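Local atomic coordinates of 3'-5'-exonuclease (Saccharomyces cerevisiae, PDB entry 3E2V), a protein that probably cuts double-stranded DNA without obvious sequence preference and trims it from the 3' end, as a magnesium-dependent nuclease of the TatD family. Residues Pro11-Asp23 with Ile381-Gly393. Residues are numbered along the deposited sequence; the frame is centred on the assembly and turned at random.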
ATOM      1  N   PRO A  11      25.797   2.545   4.913  1.00 30.44           N
ATOM      2  CA  PRO A  11      25.091   1.482   4.197  1.00 29.35           C
ATOM      3  C   PRO A  11      23.594   1.766   4.143  1.00 27.87           C
ATOM      4  O   PRO A  11      22.874   1.589   5.135  1.00 28.72           O
ATOM      5  CB  PRO A  11      25.359   0.235   5.051  1.00 30.07           C
ATOM      6  CG  PRO A  11      26.061   0.726   6.306  1.00 31.16           C
ATOM      7  CD  PRO A  11      25.946   2.218   6.336  1.00 30.70           C
ATOM      8  N   LEU A  12      23.139   2.211   2.980  1.00 25.35           N
ATOM      9  CA  LEU A  12      21.742   2.586   2.799  1.00 23.03           C
ATOM     10  C   LEU A  12      20.882   1.343   2.609  1.00 21.13           C
ATOM     11  O   LEU A  12      21.303   0.363   1.985  1.00 20.78           O
ATOM     12  CB  LEU A  12      21.608   3.534   1.611  1.00 23.15           C
ATOM     13  CG  LEU A  12      22.503   4.785   1.625  1.00 23.41           C
ATOM     14  CD1 LEU A  12      22.290   5.590   0.365  1.00 25.21           C
ATOM     15  CD2 LEU A  12      22.249   5.670   2.850  1.00 24.85           C
ATOM     16  N   LYS A  13      19.677   1.388   3.181  1.00 18.71           N
ATOM     17  CA  LYS A  13      18.698   0.302   3.061  1.00 18.07           C
ATOM     18  C   LYS A  13      17.310   0.902   2.908  1.00 16.44           C
ATOM     19  O   LYS A  13      16.899   1.732   3.713  1.00 16.01           O
ATOM     20  CB  LYS A  13      18.727  -0.618   4.291  1.00 17.80           C
ATOM     21  CG  LYS A  13      20.085  -1.250   4.605  1.00 19.17           C
ATOM     22  CD  LYS A  13      19.989  -2.046   5.897  1.00 20.91           C
ATOM     23  CE  LYS A  13      21.370  -2.325   6.500  1.00 25.65           C
ATOM     24  NZ  LYS A  13      21.251  -2.902   7.875  1.00 29.82           N
ATOM     25  N   TYR A  14      16.585   0.473   1.873  1.00 15.02           N
ATOM     26  CA  TYR A  14      15.192   0.926   1.653  1.00 13.75           C
ATOM     27  C   TYR A  14      14.207  -0.228   1.741  1.00 13.68           C
ATOM     28  O   TYR A  14      14.524  -1.366   1.391  1.00 13.88           O
ATOM     29  CB  TYR A  14      15.039   1.585   0.276  1.00 14.16           C
ATOM     30  CG  TYR A  14      16.004   2.708  -0.016  1.00 13.83           C
ATOM     31  CD1 TYR A  14      15.852   3.963   0.596  1.00 13.31           C
ATOM     32  CD2 TYR A  14      17.029   2.543  -0.941  1.00 14.77           C
ATOM     33  CE1 TYR A  14      16.732   5.000   0.324  1.00 14.71           C
ATOM     34  CE2 TYR A  14      17.927   3.591  -1.232  1.00 15.11           C
ATOM     35  CZ  TYR A  14      17.777   4.807  -0.588  1.00 15.27           C
ATOM     36  OH  TYR A  14      18.643   5.838  -0.887  1.00 16.35           O
ATOM     37  N   TYR A  15      12.994   0.097   2.191  1.00 13.34           N
ATOM     38  CA  TYR A  15      11.926  -0.869   2.357  1.00 12.86           C
ATOM     39  C   TYR A  15      10.697  -0.235   1.723  1.00 12.45           C
ATOM     40  O   TYR A  15      10.060   0.653   2.320  1.00 13.21           O
ATOM     41  CB  TYR A  15      11.706  -1.113   3.846  1.00 14.28           C
ATOM     42  CG  TYR A  15      10.939  -2.342   4.251  1.00 15.28           C
ATOM     43  CD1 TYR A  15      11.353  -3.044   5.379  1.00 16.37           C
ATOM     44  CD2 TYR A  15       9.782  -2.772   3.583  1.00 15.22           C
ATOM     45  CE1 TYR A  15      10.675  -4.148   5.821  1.00 17.72           C
ATOM     46  CE2 TYR A  15       9.087  -3.928   4.021  1.00 15.36           C
ATOM     47  CZ  TYR A  15       9.561  -4.586   5.163  1.00 16.02           C
ATOM     48  OH  TYR A  15       8.956  -5.712   5.670  1.00 18.79           O
ATOM     49  N   ASP A  16      10.384  -0.663   0.494  1.00 12.47           N
ATOM     50  CA  ASP A  16       9.273  -0.056  -0.251  1.00 12.57           C
ATOM     51  C   ASP A  16       7.971  -0.655   0.245  1.00 12.55           C
ATOM     52  O   ASP A  16       7.708  -1.834   0.004  1.00 13.58           O
ATOM     53  CB  ASP A  16       9.456  -0.321  -1.751  1.00 12.50           C
ATOM     54  CG  ASP A  16       8.462   0.432  -2.631  1.00 13.42           C
ATOM     55  OD1 ASP A  16       7.443   0.977  -2.129  1.00 11.67           O
ATOM     56  OD2 ASP A  16       8.717   0.467  -3.864  1.00 13.16           O
ATOM     57  N   ILE A  17       7.162   0.132   0.953  1.00 12.26           N
ATOM     58  CA  ILE A  17       5.904  -0.411   1.515  1.00 12.84           C
ATOM     59  C   ILE A  17       4.763  -0.421   0.514  1.00 12.46           C
ATOM     60  O   ILE A  17       3.674  -0.881   0.848  1.00 13.13           O
ATOM     61  CB  ILE A  17       5.457   0.312   2.822  1.00 12.45           C
ATOM     62  CG1 ILE A  17       4.970   1.736   2.548  1.00 13.20           C
ATOM     63  CG2 ILE A  17       6.611   0.305   3.821  1.00 14.10           C
ATOM     64  CD1 ILE A  17       4.077   2.320   3.654  1.00 13.52           C
ATOM     65  N   GLY A  18       5.036   0.029  -0.716  1.00 13.09           N
ATOM     66  CA  GLY A  18       3.986   0.173  -1.719  1.00 14.15           C
ATOM     67  C   GLY A  18       4.408  -0.274  -3.096  1.00 13.29           C
ATOM     68  O   GLY A  18       4.519   0.540  -4.020  1.00 14.14           O
ATOM     69  N   LEU A  19       4.633  -1.569  -3.255  1.00 12.56           N
ATOM     70  CA  LEU A  19       5.018  -2.084  -4.541  1.00 13.10           C
ATOM     71  C   LEU A  19       3.848  -2.843  -5.187  1.00 12.68           C
ATOM     72  O   LEU A  19       3.430  -3.898  -4.700  1.00 13.08           O
ATOM     73  CB  LEU A  19       6.251  -2.980  -4.382  1.00 13.46           C
ATOM     74  CG  LEU A  19       6.758  -3.700  -5.643  1.00 12.90           C
ATOM     75  CD1 LEU A  19       6.981  -2.721  -6.788  1.00 14.95           C
ATOM     76  CD2 LEU A  19       8.050  -4.420  -5.351  1.00 13.95           C
ATOM     77  N   ASN A  20       3.304  -2.307  -6.280  1.00 12.70           N
ATOM     78  CA  ASN A  20       2.165  -2.979  -6.924  1.00 13.01           C
ATOM     79  C   ASN A  20       2.666  -3.975  -7.954  1.00 13.45           C
ATOM     80  O   ASN A  20       2.483  -3.794  -9.162  1.00 14.14           O
ATOM     81  CB  ASN A  20       1.267  -1.940  -7.583  1.00 12.79           C
ATOM     82  CG  ASN A  20       0.741  -0.936  -6.600  1.00 14.06           C
ATOM     83  OD1 ASN A  20      -0.177  -1.225  -5.831  1.00 17.78           O
ATOM     84  ND2 ASN A  20       1.320   0.282  -6.627  1.00 15.23           N
ATOM     85  N   LEU A  21       3.342  -5.012  -7.470  1.00 12.96           N
ATOM     86  CA  LEU A  21       4.067  -5.922  -8.354  1.00 13.96           C
ATOM     87  C   LEU A  21       3.181  -6.743  -9.276  1.00 14.38           C
ATOM     88  O   LEU A  21       3.643  -7.192 -10.332  1.00 14.77           O
ATOM     89  CB  LEU A  21       4.970  -6.821  -7.518  1.00 14.52           C
ATOM     90  CG  LEU A  21       6.084  -7.490  -8.329  1.00 14.83           C
ATOM     91  CD1 LEU A  21       7.086  -6.473  -8.890  1.00 17.01           C
ATOM     92  CD2 LEU A  21       6.795  -8.529  -7.473  1.00 18.22           C
ATOM     93  N   THR A  22       1.918  -6.926  -8.913  1.00 14.76           N
ATOM     94  CA  THR A  22       0.989  -7.604  -9.818  1.00 15.44           C
ATOM     95  C   THR A  22       0.491  -6.732 -10.970  1.00 15.74           C
ATOM     96  O   THR A  22      -0.259  -7.228 -11.822  1.00 15.87           O
ATOM     97  CB  THR A  22      -0.250  -8.119  -9.081  1.00 15.09           C
ATOM     98  OG1 THR A  22      -1.014  -7.003  -8.584  1.00 16.17           O
ATOM     99  CG2 THR A  22       0.142  -9.034  -7.939  1.00 16.16           C
ATOM    100  N   ASP A  23       0.856  -5.444 -11.005  1.00 15.28           N
ATOM    101  CA  ASP A  23       0.325  -4.578 -12.039  1.00 15.46           C
ATOM    102  C   ASP A  23       0.694  -5.083 -13.432  1.00 15.04           C
ATOM    103  O   ASP A  23       1.821  -5.520 -13.638  1.00 15.64           O
ATOM    104  CB  ASP A  23       0.813  -3.152 -11.871  1.00 15.12           C
ATOM    105  CG  ASP A  23       0.061  -2.218 -12.775  1.00 16.65           C
ATOM    106  OD1 ASP A  23      -1.009  -1.738 -12.366  1.00 19.07           O
ATOM    107  OD2 ASP A  23       0.501  -2.035 -13.918  1.00 16.59           O
ATOM    108  N   ILE A 381      17.109   7.888   6.076  1.00 14.74           N
ATOM    109  CA  ILE A 381      17.081   6.513   5.580  1.00 15.35           C
ATOM    110  C   ILE A 381      17.140   5.493   6.719  1.00 15.35           C
ATOM    111  O   ILE A 381      16.368   4.535   6.758  1.00 15.78           O
ATOM    112  CB  ILE A 381      18.158   6.279   4.493  1.00 15.95           C
ATOM    113  CG1 ILE A 381      17.790   7.089   3.236  1.00 16.62           C
ATOM    114  CG2 ILE A 381      18.281   4.804   4.176  1.00 16.85           C
ATOM    115  CD1 ILE A 381      18.927   7.175   2.231  1.00 17.23           C
ATOM    116  N   ASP A 382      18.055   5.726   7.666  1.00 15.32           N
ATOM    117  CA  ASP A 382      18.177   4.894   8.845  1.00 14.52           C
ATOM    118  C   ASP A 382      16.902   4.871   9.701  1.00 14.23           C
ATOM    119  O   ASP A 382      16.425   3.785  10.074  1.00 14.59           O
ATOM    120  CB  ASP A 382      19.377   5.361   9.675  1.00 14.13           C
ATOM    121  CG  ASP A 382      19.519   4.585  10.976  1.00 14.78           C
ATOM    122  OD1 ASP A 382      20.021   3.441  10.932  1.00 18.48           O
ATOM    123  OD2 ASP A 382      19.102   5.102  12.048  1.00 15.88           O
ATOM    124  N   THR A 383      16.351   6.038  10.011  1.00 14.37           N
ATOM    125  CA  THR A 383      15.110   6.056  10.815  1.00 14.33           C
ATOM    126  C   THR A 383      13.976   5.331  10.088  1.00 13.86           C
ATOM    127  O   THR A 383      13.305   4.488  10.684  1.00 14.22           O
ATOM    128  CB  THR A 383      14.691   7.490  11.175  1.00 14.96           C
ATOM    129  OG1 THR A 383      15.631   8.052  12.101  1.00 14.90           O
ATOM    130  CG2 THR A 383      13.306   7.550  11.809  1.00 14.75           C
ATOM    131  N   THR A 384      13.771   5.636   8.806  1.00 13.60           N
ATOM    132  CA  THR A 384      12.679   4.984   8.055  1.00 13.94           C
ATOM    133  C   THR A 384      12.877   3.478   7.895  1.00 13.96           C
ATOM    134  O   THR A 384      11.919   2.690   7.969  1.00 14.19           O
ATOM    135  CB  THR A 384      12.465   5.665   6.688  1.00 14.26           C
ATOM    136  OG1 THR A 384      13.692   5.685   5.942  1.00 18.15           O
ATOM    137  CG2 THR A 384      11.986   7.086   6.887  1.00 14.34           C
ATOM    138  N   TRP A 385      14.120   3.060   7.680  1.00 13.74           N
ATOM    139  CA  TRP A 385      14.393   1.624   7.583  1.00 14.71           C
ATOM    140  C   TRP A 385      13.997   0.884   8.873  1.00 15.15           C
ATOM    141  O   TRP A 385      13.305  -0.147   8.842  1.00 15.50           O
ATOM    142  CB  TRP A 385      15.880   1.396   7.301  1.00 15.33           C
ATOM    143  CG  TRP A 385      16.291  -0.022   7.448  1.00 15.87           C
ATOM    144  CD1 TRP A 385      17.009  -0.554   8.480  1.00 16.92           C
ATOM    145  CD2 TRP A 385      15.995  -1.111   6.560  1.00 15.32           C
ATOM    146  NE1 TRP A 385      17.200  -1.900   8.290  1.00 18.43           N
ATOM    147  CE2 TRP A 385      16.586  -2.279   7.122  1.00 16.15           C
ATOM    148  CE3 TRP A 385      15.300  -1.214   5.342  1.00 16.05           C
ATOM    149  CZ2 TRP A 385      16.501  -3.535   6.511  1.00 16.92           C
ATOM    150  CZ3 TRP A 385      15.197  -2.463   4.740  1.00 16.84           C
ATOM    151  CH2 TRP A 385      15.806  -3.614   5.327  1.00 16.84           C
ATOM    152  N   LYS A 386      14.459   1.409  10.001  1.00 15.42           N
ATOM    153  CA  LYS A 386      14.240   0.736  11.279  1.00 16.01           C
ATOM    154  C   LYS A 386      12.765   0.742  11.633  1.00 15.42           C
ATOM    155  O   LYS A 386      12.243  -0.253  12.134  1.00 16.40           O
ATOM    156  CB  LYS A 386      15.062   1.394  12.386  1.00 16.93           C
ATOM    157  CG  LYS A 386      16.522   1.091  12.203  1.00 18.83           C
ATOM    158  CD  LYS A 386      17.337   1.549  13.346  1.00 23.40           C
ATOM    159  CE  LYS A 386      18.720   0.907  13.265  1.00 24.94           C
ATOM    160  NZ  LYS A 386      19.468   1.310  14.477  1.00 26.97           N
ATOM    161  N   THR A 387      12.099   1.860  11.377  1.00 14.93           N
ATOM    162  CA  THR A 387      10.671   1.950  11.667  1.00 15.03           C
ATOM    163  C   THR A 387       9.857   0.988  10.796  1.00 14.93           C
ATOM    164  O   THR A 387       8.954   0.301  11.293  1.00 14.79           O
ATOM    165  CB  THR A 387      10.188   3.393  11.535  1.00 15.48           C
ATOM    166  OG1 THR A 387      10.942   4.198  12.460  1.00 17.10           O
ATOM    167  CG2 THR A 387       8.727   3.502  11.909  1.00 18.08           C
ATOM    168  N   THR A 388      10.190   0.915   9.506  1.00 14.18           N
ATOM    169  CA  THR A 388       9.458   0.036   8.607  1.00 13.92           C
ATOM    170  C   THR A 388       9.660  -1.434   8.974  1.00 14.83           C
ATOM    171  O   THR A 388       8.711  -2.222   8.968  1.00 14.16           O
ATOM    172  CB  THR A 388       9.856   0.285   7.141  1.00 13.72           C
ATOM    173  OG1 THR A 388       9.714   1.684   6.855  1.00 12.35           O
ATOM    174  CG2 THR A 388       8.931  -0.465   6.194  1.00 13.68           C
ATOM    175  N   CYS A 389      10.903  -1.801   9.280  1.00 14.67           N
ATOM    176  CA  CYS A 389      11.193  -3.181   9.694  1.00 16.21           C
ATOM    177  C   CYS A 389      10.398  -3.573  10.935  1.00 16.50           C
ATOM    178  O   CYS A 389       9.924  -4.698  11.035  1.00 16.86           O
ATOM    179  CB  CYS A 389      12.676  -3.397   9.957  1.00 16.40           C
ATOM    180  SG  CYS A 389      13.680  -3.450   8.483  1.00 19.48           S
ATOM    181  N   LYS A 390      10.270  -2.659  11.890  1.00 16.97           N
ATOM    182  CA  LYS A 390       9.503  -2.949  13.110  1.00 18.19           C
ATOM    183  C   LYS A 390       8.040  -3.231  12.781  1.00 17.57           C
ATOM    184  O   LYS A 390       7.407  -4.115  13.361  1.00 18.50           O
ATOM    185  CB  LYS A 390       9.633  -1.814  14.135  1.00 18.10           C
ATOM    186  CG  LYS A 390      11.003  -1.774  14.853  1.00 21.25           C
ATOM    187  CD  LYS A 390      11.005  -0.856  16.086  1.00 22.79           C
ATOM    188  CE  LYS A 390      10.973   0.620  15.740  1.00 29.20           C
ATOM    189  NZ  LYS A 390      11.142   1.458  16.969  1.00 30.83           N
ATOM    190  N   ILE A 391       7.508  -2.497  11.815  1.00 16.61           N
ATOM    191  CA  ILE A 391       6.098  -2.653  11.472  1.00 16.73           C
ATOM    192  C   ILE A 391       5.815  -3.940  10.690  1.00 17.36           C
ATOM    193  O   ILE A 391       4.916  -4.698  11.051  1.00 18.45           O
ATOM    194  CB  ILE A 391       5.589  -1.442  10.666  1.00 15.86           C
ATOM    195  CG1 ILE A 391       5.649  -0.172  11.529  1.00 16.92           C
ATOM    196  CG2 ILE A 391       4.161  -1.673  10.169  1.00 16.03           C
ATOM    197  CD1 ILE A 391       5.397   1.128  10.728  1.00 17.20           C
ATOM    198  N   PHE A 392       6.584  -4.184   9.628  1.00 18.26           N
ATOM    199  CA  PHE A 392       6.265  -5.259   8.692  1.00 19.52           C
ATOM    200  C   PHE A 392       7.141  -6.507   8.833  1.00 22.01           C
ATOM    201  O   PHE A 392       6.777  -7.588   8.358  1.00 22.54           O
ATOM    202  CB  PHE A 392       6.279  -4.725   7.265  1.00 18.93           C
ATOM    203  CG  PHE A 392       5.222  -3.696   7.000  1.00 18.47           C
ATOM    204  CD1 PHE A 392       3.885  -4.059   7.010  1.00 15.13           C
ATOM    205  CD2 PHE A 392       5.552  -2.366   6.721  1.00 18.20           C
ATOM    206  CE1 PHE A 392       2.883  -3.130   6.757  1.00 14.56           C
ATOM    207  CE2 PHE A 392       4.565  -1.423   6.469  1.00 17.82           C
ATOM    208  CZ  PHE A 392       3.226  -1.791   6.496  1.00 15.76           C
ATOM    209  N   GLY A 393       8.291  -6.349   9.476  1.00 23.29           N
ATOM    210  CA  GLY A 393       9.232  -7.460   9.652  1.00 24.92           C
ATOM    211  C   GLY A 393      10.441  -7.344   8.751  1.00 25.89           C
ATOM    212  O   GLY A 393      10.356  -6.774   7.662  1.00 26.74           O
TER
HETATM  213  O   HOH W   1      14.929   3.680   4.259  1.00 18.45           O
HETATM  214  O   HOH W   2       9.921   2.865   4.276  1.00 13.63           O
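Thr388 OG1 is gripped twice: it donates to Thr384 O at 2.7 Å, one turn back in its own helix, and accepts from a water that also donates to Tyr15 O, so a water and this hydroxyl together tie the strand carbonyl to the helix. A second water links Lys13 O to Thr384 OG1 in the same way. The direct polar bond across the contact runs from Tyr15 OH to Gly393 O, 2.7 Å long and in the carbonyl plane. With CG anti to the backbone N (chi1 -163°), the Tyr15 ring lies along the helix and carries its hydroxyl to the last turn. Thr388 CG2 sits over one face of this ring, 3.6 Å from its centroid and 21° off the normal, a CH-pi contact, while Cys389 SG lies at the ring edge, 5.1 Å from the centroid. A leucine in place of Tyr15 would probably leave Gly393 O without its hydroxyl donor and Thr388 CG2 without the aromatic face it rests on. Nearer the N-terminus, Lys13 CB stands over the Trp385 six-membered ring at 3.7 Å from its centroid, and the extended lysine chain continues along the indole to bring CD near CE2. Ile381 CD1 touches both Leu12 CD2 and Tyr14 OH. At the opposite end, Ile17 CG2 packs tightly on Thr388 CG2 (3.4 Å) and also meets Phe392 CE2; the Ile17 side chain lies about 5 Å from that of the magnesium ligand His253. The axes of strand 14-16, the first of the parallel strands of this TIM-barrel-type fold, and helix 381-392 approach to 7.9 Å at closest, at 50°. Strand 52-57 flanks strand 14-16, helix 362-373 packs against Tyr14, and Leu299 of strand 298-300 touches Ile17 and Thr388, placing the C-terminal helix against both the first and the last strands.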